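Local coordinates for protein alkaline serine protease (Thermobifida fusca, PDB 2PFE) that probably acts as a secreted serine endopeptidase of the alpha-lytic protease type, hydrolysing peptide bonds within protein substrates, at residues A[118-121]-A[127-130]; A[7-12]-A[34-39]; A[20-25]-A[174-179]; A[75-78]-A[82-85]. All coordinates share one frame; numbering follows the deposited sequence.

How the interactions relate
The chain folds into the two beta-barrels of a chymotrypsin-like protease, and interactions 1 and 2 lie close to its probable catalytic triad of H35, D59 and S140. In interaction 1 the Y120 side chain comes within about 4 Å of that of D59 and about 6 Å of the bound AES. Interaction 2 contains H35 itself, and its C36 side chain is about 4 Å from that of S140. Interactions 2 and 4, with centres about 21 Å apart, are joined through N7 OD1 and N76 ND2, 2.9 Å apart in a probable hydrogen bond. Interactions 3 and 4 meet where F20 CE2 packs 3.9 Å from V85 CG2. Interaction 4 lies away from the active site; its centre is about 26 Å from that of interaction 1.

Interaction 1: residues A[118-121]-A[127-130]; sequences VRYA and GLTR
V118 and Y120 both meet the same methyl of L128, CD1, and the contact between 118-121 and 127-130 is small and mainly apolar. V118 CG2 lies 3.9 Å from L128 CD1, the two side chains crossing at about a right angle. The Y120 side chain comes from the direction opposite to that of L128 and its far end reaches the same methyl, with Y120 OH 3.6 Å and Y120 CZ 4.2 Å from L128 CD1. V118 also packs against Y120 within its own strand: its CG1, anti to the backbone N (chi1 179°), sits 3.5 Å above one face of the Y120 ring, toward the rim, while CG2 is left to reach L128. This is the second barrel of the chymotrypsin-like fold. Strand 116-120 pairs with 123-126, and the chain then turns a corner at G127, where G127 and L128 together face Q116 in a G1 beta bulge. The polar end of Y120 is held elsewhere: its OH is hydrogen-bonded to S155 OG, a residue of the pocket that holds AES. Between the two residues that meet L128 the backbone makes an inverse gamma turn centred on R119, closed by a weak bond from Y120 N to V118 O (3.2 Å).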
loop_
_atom_site.group_PDB
_atom_site.type_symbol
_atom_site.label_atom_id
_atom_site.label_comp_id
_atom_site.label_asym_id
_atom_site.label_seq_id
_atom_site.Cartn_x
_atom_site.Cartn_y
_atom_site.Cartn_z
ATOM N N VAL A 118 3.356 -10.710 12.839
ATOM C CA VAL A 118 2.970 -11.865 12.027
ATOM C C VAL A 118 4.231 -12.605 11.570
ATOM O O VAL A 118 5.170 -11.974 11.070
ATOM C CB VAL A 118 2.145 -11.408 10.798
ATOM C CG1 VAL A 118 1.746 -12.580 9.900
ATOM C CG2 VAL A 118 0.902 -10.635 11.261
ATOM N N ARG A 119 4.259 -13.922 11.785
ATOM C CA ARG A 119 5.406 -14.757 11.410
ATOM C C ARG A 119 5.222 -15.262 9.969
ATOM O O ARG A 119 4.885 -16.429 9.770
ATOM C CB ARG A 119 5.643 -15.944 12.408
ATOM C CG ARG A 119 5.484 -15.607 13.932
ATOM C CD ARG A 119 6.408 -16.396 14.879
ATOM N NE ARG A 119 5.849 -16.796 16.191
ATOM C CZ ARG A 119 4.957 -16.132 16.940
ATOM N NH1 ARG A 119 4.457 -14.957 16.572
ATOM N NH2 ARG A 119 4.576 -16.648 18.109
ATOM N N TYR A 120 5.430 -14.379 8.978
ATOM C CA TYR A 120 5.422 -14.767 7.564
ATOM C C TYR A 120 6.551 -15.771 7.239
ATOM O O TYR A 120 7.590 -15.815 7.912
ATOM C CB TYR A 120 5.578 -13.555 6.639
ATOM C CG TYR A 120 4.503 -12.477 6.673
ATOM C CD1 TYR A 120 4.867 -11.130 6.820
ATOM C CD2 TYR A 120 3.146 -12.771 6.497
ATOM C CE1 TYR A 120 3.908 -10.104 6.819
ATOM C CE2 TYR A 120 2.178 -11.752 6.488
ATOM C CZ TYR A 120 2.571 -10.419 6.658
ATOM O OH TYR A 120 1.645 -9.400 6.639
ATOM N N ALA A 121 6.359 -16.553 6.176
ATOM C CA ALA A 121 7.371 -17.513 5.722
ATOM C C ALA A 121 8.749 -16.891 5.428
ATOM O O ALA A 121 9.760 -17.544 5.619
ATOM C CB ALA A 121 6.866 -18.296 4.497
ATOM N N GLY A 127 4.621 -4.482 14.086
ATOM C CA GLY A 127 4.038 -3.150 13.881
ATOM C C GLY A 127 2.833 -3.076 12.951
ATOM O O GLY A 127 2.451 -1.994 12.530
ATOM N N LEU A 128 2.235 -4.222 12.623
ATOM C CA LEU A 128 1.134 -4.264 11.662
ATOM C C LEU A 128 -0.216 -4.008 12.303
ATOM O O LEU A 128 -0.452 -4.307 13.464
ATOM C CB LEU A 128 1.098 -5.610 10.967
ATOM C CG LEU A 128 2.329 -5.976 10.134
ATOM C CD1 LEU A 128 2.199 -7.392 9.585
ATOM C CD2 LEU A 128 2.583 -4.961 9.044
ATOM N N THR A 129 -1.134 -3.493 11.495
ATOM C CA THR A 129 -2.503 -3.293 11.948
ATOM C C THR A 129 -3.406 -4.351 11.338
ATOM O O THR A 129 -3.440 -4.485 10.118
ATOM C CB THR A 129 -2.993 -1.889 11.545
ATOM O OG1 THR A 129 -2.160 -0.917 12.189
ATOM C CG2 THR A 129 -4.455 -1.668 11.967
ATOM N N ARG A 130 -4.092 -5.104 12.195
ATOM C CA ARG A 130 -5.021 -6.156 11.780
ATOM C C ARG A 130 -6.395 -5.551 11.510
ATOM O O ARG A 130 -6.883 -4.718 12.295
ATOM C CB ARG A 130 -5.105 -7.252 12.861
ATOM C CG ARG A 130 -5.999 -8.370 12.467
ATOM C CD ARG A 130 -6.022 -9.440 13.535
ATOM N NE ARG A 130 -7.011 -9.154 14.584
ATOM C CZ ARG A 130 -6.756 -9.115 15.894
ATOM N NH1 ARG A 130 -5.533 -9.327 16.371
ATOM N NH2 ARG A 130 -7.735 -8.865 16.744
#

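Interaction 2: residues A[7-12]-A[34-39]; sequences NPYYFG and GHCGST
F11 on the extended strand 8-11 stands across from the short 3-10 turn 34-36, whose last residue is C36; the backbones stay well apart, with CA of F11 8.3 Å from CA of G37, and side chains bridge the space between them. The turn is itself closed by G37 N donating to G34 O at 3.3 Å. Two aromatic residues, Y9 and F11, two places apart on the strand, reach the CB of C36. F11 CZ, the far end of the ring, lies 3.9 Å from C36 CB. Y9 brings its hydroxyl end: Y9 OH lies 3.2 Å from C36 CB and 3.8 Å from C36 SG. Y9 CG occupies the crowded position between the backbone N and the carbonyl carbon (chi1 72°), which brings the far end of the ring near C36, although its first bond does not point there. Y9 OH is hydrogen-bonded to T32 OG1, and its ring meets F30 edge-to-face. Trimming F11 to an alanine would take away the ring and is likely to open a gap beside C36 CB, leaving that side of the disulfide less firmly packed. The sulfur of C36 is bonded to that of C16, on strand 14-17, the hairpin partner of 8-11. H35, the preceding residue in the turn, hydrogen-bonds through ND1 to D59 OD2, as expected of a catalytic triad, and touches AES. The covalent bond therefore ties the hairpin to the turn bearing the probable catalytic histidine, while the Y9 hydroxyl end, satisfied by the threonine, and the F11 ring pack against the cysteine CB.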
loop_
_atom_site.group_PDB
_atom_site.type_symbol
_atom_site.label_atom_id
_atom_site.label_comp_id
_atom_site.label_asym_id
_atom_site.label_seq_id
_atom_site.Cartn_x
_atom_site.Cartn_y
_atom_site.Cartn_z
ATOM N N ASN A 7 -4.008 0.570 -8.238
ATOM C CA ASN A 7 -3.745 0.047 -9.562
ATOM C C ASN A 7 -2.516 -0.865 -9.556
ATOM O O ASN A 7 -1.609 -0.705 -8.724
ATOM C CB ASN A 7 -3.545 1.201 -10.550
ATOM C CG ASN A 7 -4.846 1.839 -10.993
ATOM O OD1 ASN A 7 -5.947 1.342 -10.706
ATOM N ND2 ASN A 7 -4.726 2.955 -11.722
ATOM N N PRO A 8 -2.463 -1.817 -10.496
ATOM C CA PRO A 8 -1.353 -2.756 -10.536
ATOM C C PRO A 8 -0.029 -2.181 -11.018
ATOM O O PRO A 8 0.007 -1.199 -11.796
ATOM C CB PRO A 8 -1.821 -3.818 -11.545
ATOM C CG PRO A 8 -2.774 -3.111 -12.427
ATOM C CD PRO A 8 -3.458 -2.087 -11.555
ATOM N N TYR A 9 1.047 -2.818 -10.565
ATOM C CA TYR A 9 2.373 -2.680 -11.167
ATOM C C TYR A 9 3.076 -4.047 -11.214
ATOM O O TYR A 9 2.736 -4.954 -10.447
ATOM C CB TYR A 9 3.206 -1.590 -10.469
ATOM C CG TYR A 9 3.712 -1.927 -9.079
ATOM C CD1 TYR A 9 5.028 -2.351 -8.875
ATOM C CD2 TYR A 9 2.891 -1.778 -7.959
ATOM C CE1 TYR A 9 5.510 -2.638 -7.590
ATOM C CE2 TYR A 9 3.360 -2.052 -6.679
ATOM C CZ TYR A 9 4.662 -2.492 -6.489
ATOM O OH TYR A 9 5.153 -2.787 -5.231
ATOM N N TYR A 10 4.043 -4.193 -12.120
ATOM C CA TYR A 10 4.601 -5.514 -12.422
ATOM C C TYR A 10 6.108 -5.617 -12.298
ATOM O O TYR A 10 6.840 -4.638 -12.490
ATOM C CB TYR A 10 4.178 -5.961 -13.824
ATOM C CG TYR A 10 2.723 -5.700 -14.093
ATOM C CD1 TYR A 10 2.324 -4.591 -14.826
ATOM C CD2 TYR A 10 1.737 -6.539 -13.573
ATOM C CE1 TYR A 10 0.984 -4.326 -15.067
ATOM C CE2 TYR A 10 0.379 -6.275 -13.803
ATOM C CZ TYR A 10 0.021 -5.166 -14.549
ATOM O OH TYR A 10 -1.308 -4.897 -14.793
ATOM N N PHE A 11 6.570 -6.820 -11.980
ATOM C CA PHE A 11 8.002 -7.102 -11.887
ATOM C C PHE A 11 8.192 -8.599 -11.997
ATOM O O PHE A 11 7.644 -9.378 -11.218
ATOM C CB PHE A 11 8.620 -6.532 -10.591
ATOM C CG PHE A 11 7.845 -6.867 -9.359
ATOM C CD1 PHE A 11 8.211 -7.947 -8.564
ATOM C CD2 PHE A 11 6.736 -6.115 -8.999
ATOM C CE1 PHE A 11 7.469 -8.277 -7.431
ATOM C CE2 PHE A 11 5.991 -6.440 -7.869
ATOM C CZ PHE A 11 6.354 -7.524 -7.086
ATOM N N GLY A 12 8.950 -9.003 -13.008
ATOM C CA GLY A 12 9.152 -10.411 -13.244
ATOM C C GLY A 12 7.827 -11.133 -13.335
ATOM O O GLY A 12 6.968 -10.799 -14.154
ATOM N N GLY A 34 7.078 -3.573 1.380
ATOM C CA GLY A 34 8.479 -3.988 1.248
ATOM C C GLY A 34 8.624 -5.329 0.558
ATOM O O GLY A 34 9.585 -5.548 -0.196
ATOM N N HIS A 35 7.685 -6.242 0.814
ATOM C CA HIS A 35 7.815 -7.614 0.312
ATOM C C HIS A 35 7.612 -7.726 -1.195
ATOM O O HIS A 35 7.916 -8.767 -1.795
ATOM C CB HIS A 35 6.885 -8.598 1.051
ATOM C CG HIS A 35 5.451 -8.524 0.621
ATOM N ND1 HIS A 35 4.459 -7.992 1.414
ATOM C CD2 HIS A 35 4.839 -8.957 -0.510
ATOM C CE1 HIS A 35 3.302 -8.057 0.775
ATOM N NE2 HIS A 35 3.505 -8.642 -0.392
ATOM N N CYS A 36 7.078 -6.669 -1.810
ATOM C CA CYS A 36 6.895 -6.666 -3.271
ATOM C C CYS A 36 8.235 -6.662 -4.022
ATOM O O CYS A 36 8.316 -7.078 -5.173
ATOM C CB CYS A 36 5.971 -5.526 -3.706
ATOM S SG CYS A 36 4.240 -5.839 -3.195
ATOM N N GLY A 37 9.313 -6.279 -3.357
ATOM C CA GLY A 37 10.607 -6.277 -4.033
ATOM C C GLY A 37 11.626 -5.538 -3.210
ATOM O O GLY A 37 11.314 -4.529 -2.559
ATOM N N SER A 38 12.858 -6.041 -3.240
ATOM C CA SER A 38 13.920 -5.437 -2.463
ATOM C C SER A 38 14.521 -4.266 -3.238
ATOM O O SER A 38 14.260 -4.097 -4.430
ATOM C CB SER A 38 14.974 -6.479 -2.093
ATOM O OG SER A 38 15.456 -7.112 -3.258
ATOM N N THR A 39 15.305 -3.454 -2.540
ATOM C CA THR A 39 15.910 -2.258 -3.098
ATOM C C THR A 39 16.659 -2.574 -4.398
ATOM O O THR A 39 17.462 -3.517 -4.464
ATOM C CB THR A 39 16.840 -1.586 -2.051
ATOM O OG1 THR A 39 16.097 -1.326 -0.851
ATOM C CG2 THR A 39 17.394 -0.282 -2.570
#

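Interaction 3: residues A[20-25]-A[174-179]; sequences FSVRQG and PLLSYF
F179, whose carbonyl oxygen receives the amide of Q24, turns its ring away from strand 20-24: one face carries Y178 CD2, 3.6 Å above the plane and offset toward the rim. In return, F179 CD2 sits in plane at the edge of the Y178 ring. Both rings have further aromatic neighbours, since F179 meets W62 with the planes at about 50°, and Y178 meets Y54 edge-to-face. The third flat group is the Q24 amide. Q24 NE2 lies 2.7 Å from F179 O, yet the N-H points poorly at the oxygen, with an angle of 124°, and the bond is weak. The glutamine gets there by running straight out from the strand: CG is anti to the backbone N (chi1 -173°), and the chain stays extended beyond it. Two residues earlier on the strand the contact is apolar. V22 CG1 is 3.9 Å from L176 CD2, where the two side chains cross obliquely; the first bond of L176 does not aim at the strand, but its CD2 end comes near it. V22 and Q24 also touch W62, a residue of strand 60-65, so this indole links the strand to the F179 ring. Within the helix, F179 N bonds to L175 O at 3.2 Å. The arrangement is that of the C-terminal helix of a chymotrypsin-like protease: having left the second barrel after strand 164-171, the chain comes back as helix 172-179 to pack against the N-terminal barrel, where L175 meets M60 while also touching V153 of the second.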
loop_
_atom_site.group_PDB
_atom_site.type_symbol
_atom_site.label_atom_id
_atom_site.label_comp_id
_atom_site.label_asym_id
_atom_site.label_seq_id
_atom_site.Cartn_x
_atom_site.Cartn_y
_atom_site.Cartn_z
ATOM N N PHE A 20 0.438 4.652 -2.453
ATOM C CA PHE A 20 0.146 6.085 -2.523
ATOM C C PHE A 20 1.269 6.792 -3.282
ATOM O O PHE A 20 2.443 6.517 -3.037
ATOM C CB PHE A 20 0.111 6.730 -1.126
ATOM C CG PHE A 20 -0.999 6.234 -0.219
ATOM C CD1 PHE A 20 -0.758 5.251 0.739
ATOM C CD2 PHE A 20 -2.279 6.756 -0.311
ATOM C CE1 PHE A 20 -1.797 4.805 1.591
ATOM C CE2 PHE A 20 -3.308 6.310 0.517
ATOM C CZ PHE A 20 -3.065 5.348 1.476
ATOM N N SER A 21 0.922 7.705 -4.173
ATOM C CA SER A 21 1.943 8.600 -4.748
ATOM C C SER A 21 2.707 9.325 -3.641
ATOM O O SER A 21 2.107 9.782 -2.647
ATOM C CB SER A 21 1.323 9.650 -5.663
ATOM O OG SER A 21 0.797 9.062 -6.848
ATOM N N VAL A 22 4.023 9.441 -3.825
ATOM C CA VAL A 22 4.900 10.174 -2.896
ATOM C C VAL A 22 5.909 11.024 -3.660
ATOM O O VAL A 22 6.118 10.826 -4.854
ATOM C CB VAL A 22 5.675 9.225 -1.925
ATOM C CG1 VAL A 22 4.731 8.480 -0.971
ATOM C CG2 VAL A 22 6.589 8.253 -2.679
ATOM N N ARG A 23 6.512 11.973 -2.950
ATOM C CA ARG A 23 7.666 12.724 -3.440
ATOM C C ARG A 23 8.835 12.559 -2.475
ATOM O O ARG A 23 8.629 12.367 -1.281
ATOM C CB ARG A 23 7.351 14.222 -3.556
ATOM C CG ARG A 23 6.220 14.564 -4.482
ATOM C CD ARG A 23 5.923 16.055 -4.419
ATOM N NE ARG A 23 4.746 16.397 -5.219
ATOM C CZ ARG A 23 4.729 16.473 -6.547
ATOM N NH1 ARG A 23 5.835 16.253 -7.257
ATOM N NH2 ARG A 23 3.597 16.784 -7.176
ATOM N N GLN A 24 10.054 12.648 -3.005
ATOM C CA GLN A 24 11.249 12.749 -2.187
ATOM C C GLN A 24 12.070 13.842 -2.830
ATOM O O GLN A 24 12.692 13.630 -3.869
ATOM C CB GLN A 24 12.031 11.437 -2.163
ATOM C CG GLN A 24 13.222 11.453 -1.176
ATOM C CD GLN A 24 13.983 10.142 -1.160
ATOM O OE1 GLN A 24 14.726 9.837 -2.093
ATOM N NE2 GLN A 24 13.809 9.362 -0.093
ATOM N N GLY A 25 12.030 15.021 -2.225
ATOM C CA GLY A 25 12.603 16.209 -2.845
ATOM C C GLY A 25 12.004 16.399 -4.230
ATOM O O GLY A 25 10.790 16.599 -4.365
ATOM N N PRO A 174 4.914 5.560 9.524
ATOM C CA PRO A 174 6.268 5.028 9.678
ATOM C C PRO A 174 7.014 4.848 8.353
ATOM O O PRO A 174 8.228 5.004 8.317
ATOM C CB PRO A 174 6.042 3.672 10.355
ATOM C CG PRO A 174 4.774 3.841 11.096
ATOM C CD PRO A 174 3.926 4.678 10.181
ATOM N N LEU A 175 6.291 4.507 7.287
ATOM C CA LEU A 175 6.884 4.296 5.974
ATOM C C LEU A 175 7.395 5.647 5.430
ATOM O O LEU A 175 8.539 5.765 4.981
ATOM C CB LEU A 175 5.848 3.649 5.031
ATOM C CG LEU A 175 6.306 3.285 3.612
ATOM C CD1 LEU A 175 5.365 2.230 3.028
ATOM C CD2 LEU A 175 6.365 4.494 2.707
ATOM N N LEU A 176 6.565 6.677 5.524
ATOM C CA LEU A 176 6.948 7.990 5.004
ATOM C C LEU A 176 8.149 8.510 5.788
ATOM O O LEU A 176 9.093 9.073 5.224
ATOM C CB LEU A 176 5.797 8.989 5.108
ATOM C CG LEU A 176 4.510 8.591 4.389
ATOM C CD1 LEU A 176 3.401 9.559 4.814
ATOM C CD2 LEU A 176 4.749 8.618 2.879
ATOM N N SER A 177 8.119 8.296 7.100
ATOM C CA SER A 177 9.219 8.742 7.964
ATOM C C SER A 177 10.536 8.013 7.658
ATOM O O SER A 177 11.581 8.648 7.510
ATOM C CB SER A 177 8.842 8.608 9.440
ATOM O OG SER A 177 9.917 8.972 10.287
ATOM N N TYR A 178 10.482 6.684 7.565
ATOM C CA TYR A 178 11.711 5.901 7.387
ATOM C C TYR A 178 12.439 6.292 6.113
ATOM O O TYR A 178 13.657 6.400 6.090
ATOM C CB TYR A 178 11.406 4.412 7.328
ATOM C CG TYR A 178 12.654 3.551 7.474
ATOM C CD1 TYR A 178 13.171 3.261 8.736
ATOM C CD2 TYR A 178 13.327 3.046 6.353
ATOM C CE1 TYR A 178 14.323 2.475 8.890
ATOM C CE2 TYR A 178 14.485 2.269 6.494
ATOM C CZ TYR A 178 14.979 1.992 7.760
ATOM O OH TYR A 178 16.112 1.233 7.913
ATOM N N PHE A 179 11.660 6.445 5.043
ATOM C CA PHE A 179 12.229 6.723 3.723
ATOM C C PHE A 179 12.340 8.209 3.383
ATOM O O PHE A 179 12.802 8.561 2.295
ATOM C CB PHE A 179 11.457 5.973 2.629
ATOM C CG PHE A 179 11.537 4.484 2.764
ATOM C CD1 PHE A 179 10.391 3.750 3.063
ATOM C CD2 PHE A 179 12.764 3.819 2.641
ATOM C CE1 PHE A 179 10.439 2.372 3.208
ATOM C CE2 PHE A 179 12.819 2.435 2.789
ATOM C CZ PHE A 179 11.660 1.713 3.079
#

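Interaction 4: residues A[75-78]-A[82-85]; sequences VNRY and TVTV
V75 O is approached by two neighbouring residues of the opposite strand: V83 N donates to it at 2.8 Å, close to straight (164°) and in the carbonyl plane, and T82 CA lies 3.2 Å away in a CA-H...O contact. These belong to a beta hairpin of strands 74-76 and 82-84, in which V75 and V83 form an antiparallel hydrogen-bonded pair. The return bond runs from V75 N to V83 O at 2.9 Å, so each valine both gives and accepts. N76 and T82 follow as a non-hydrogen-bonded pair whose side chains diverge. The side chains of V75 and V83 share one face of the hairpin and pack on L145 and W106. V75 CG2, beside its own backbone N, reaches V85 CG2 at 3.8 Å, extending the apolar patch. At the other end the aliphatic part of R77 joins in: a bend at chi2 (59°) goes with CD lying 4.1 Å from V83 CG2, while the guanidinium leads away to a cation-pi contact with W106. At the end of the strand N76 forms an Asx turn, with OD1 taking Y78 N at 2.8 Å from 36° above the carbonyl plane and ND2 lying 3.5 Å over one face of the Y78 ring, toward its rim.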
loop_
_atom_site.group_PDB
_atom_site.type_symbol
_atom_site.label_atom_id
_atom_site.label_comp_id
_atom_site.label_asym_id
_atom_site.label_seq_id
_atom_site.Cartn_x
_atom_site.Cartn_y
_atom_site.Cartn_z
ATOM N N VAL A 75 -6.803 7.541 -5.270
ATOM C CA VAL A 75 -6.928 6.092 -5.065
ATOM C C VAL A 75 -8.120 5.589 -5.881
ATOM O O VAL A 75 -9.154 6.259 -5.957
ATOM C CB VAL A 75 -7.101 5.749 -3.559
ATOM C CG1 VAL A 75 -7.558 4.292 -3.373
ATOM C CG2 VAL A 75 -5.789 6.020 -2.783
ATOM N N ASN A 76 -7.960 4.422 -6.502
ATOM C CA ASN A 76 -9.025 3.823 -7.305
ATOM C C ASN A 76 -10.118 3.254 -6.396
ATOM O O ASN A 76 -9.839 2.451 -5.484
ATOM C CB ASN A 76 -8.428 2.750 -8.214
ATOM C CG ASN A 76 -9.371 2.316 -9.318
ATOM O OD1 ASN A 76 -10.588 2.502 -9.236
ATOM N ND2 ASN A 76 -8.810 1.696 -10.346
ATOM N N ARG A 77 -11.349 3.704 -6.637
ATOM C CA ARG A 77 -12.497 3.307 -5.841
ATOM C C ARG A 77 -13.144 2.039 -6.405
ATOM O O ARG A 77 -13.968 1.405 -5.750
ATOM C CB ARG A 77 -13.470 4.497 -5.758
ATOM C CG ARG A 77 -14.809 4.260 -5.086
ATOM C CD ARG A 77 -14.627 3.795 -3.642
ATOM N NE ARG A 77 -15.905 3.674 -2.940
ATOM C CZ ARG A 77 -16.742 2.644 -3.041
ATOM N NH1 ARG A 77 -16.471 1.618 -3.837
ATOM N NH2 ARG A 77 -17.879 2.655 -2.354
ATOM N N TYR A 78 -12.749 1.681 -7.625
ATOM C CA TYR A 78 -13.184 0.455 -8.306
ATOM C C TYR A 78 -14.664 0.391 -8.632
ATOM O O TYR A 78 -15.237 -0.685 -8.809
ATOM C CB TYR A 78 -12.663 -0.809 -7.603
ATOM C CG TYR A 78 -11.239 -1.059 -8.000
ATOM C CD1 TYR A 78 -10.185 -0.691 -7.165
ATOM C CD2 TYR A 78 -10.939 -1.613 -9.241
ATOM C CE1 TYR A 78 -8.857 -0.906 -7.546
ATOM C CE2 TYR A 78 -9.632 -1.817 -9.647
ATOM C CZ TYR A 78 -8.584 -1.489 -8.783
ATOM O OH TYR A 78 -7.301 -1.709 -9.221
ATOM N N THR A 82 -12.716 7.568 -8.298
ATOM C CA THR A 82 -11.585 7.700 -7.376
ATOM C C THR A 82 -11.946 8.347 -6.036
ATOM O O THR A 82 -13.014 8.953 -5.886
ATOM C CB THR A 82 -10.465 8.552 -8.005
ATOM O OG1 THR A 82 -10.999 9.828 -8.397
ATOM C CG2 THR A 82 -9.860 7.840 -9.212
ATOM N N VAL A 83 -11.037 8.183 -5.066
ATOM C CA VAL A 83 -11.049 8.927 -3.790
ATOM C C VAL A 83 -9.785 9.798 -3.709
ATOM O O VAL A 83 -8.683 9.354 -4.065
ATOM C CB VAL A 83 -11.121 7.989 -2.541
ATOM C CG1 VAL A 83 -11.330 8.804 -1.268
ATOM C CG2 VAL A 83 -12.224 6.948 -2.681
ATOM N N THR A 84 -9.941 11.038 -3.247
ATOM C CA THR A 84 -8.802 11.943 -3.097
ATOM C C THR A 84 -8.221 11.845 -1.692
ATOM O O THR A 84 -8.954 11.950 -0.702
ATOM C CB THR A 84 -9.186 13.395 -3.404
ATOM O OG1 THR A 84 -9.657 13.465 -4.755
ATOM C CG2 THR A 84 -7.972 14.329 -3.249
ATOM N N VAL A 85 -6.910 11.614 -1.628
ATOM C CA VAL A 85 -6.150 11.547 -0.370
ATOM C C VAL A 85 -5.802 12.974 0.055
ATOM O O VAL A 85 -5.201 13.727 -0.718
ATOM C CB VAL A 85 -4.854 10.728 -0.553
ATOM C CG1 VAL A 85 -4.071 10.653 0.744
ATOM C CG2 VAL A 85 -5.173 9.318 -1.042
#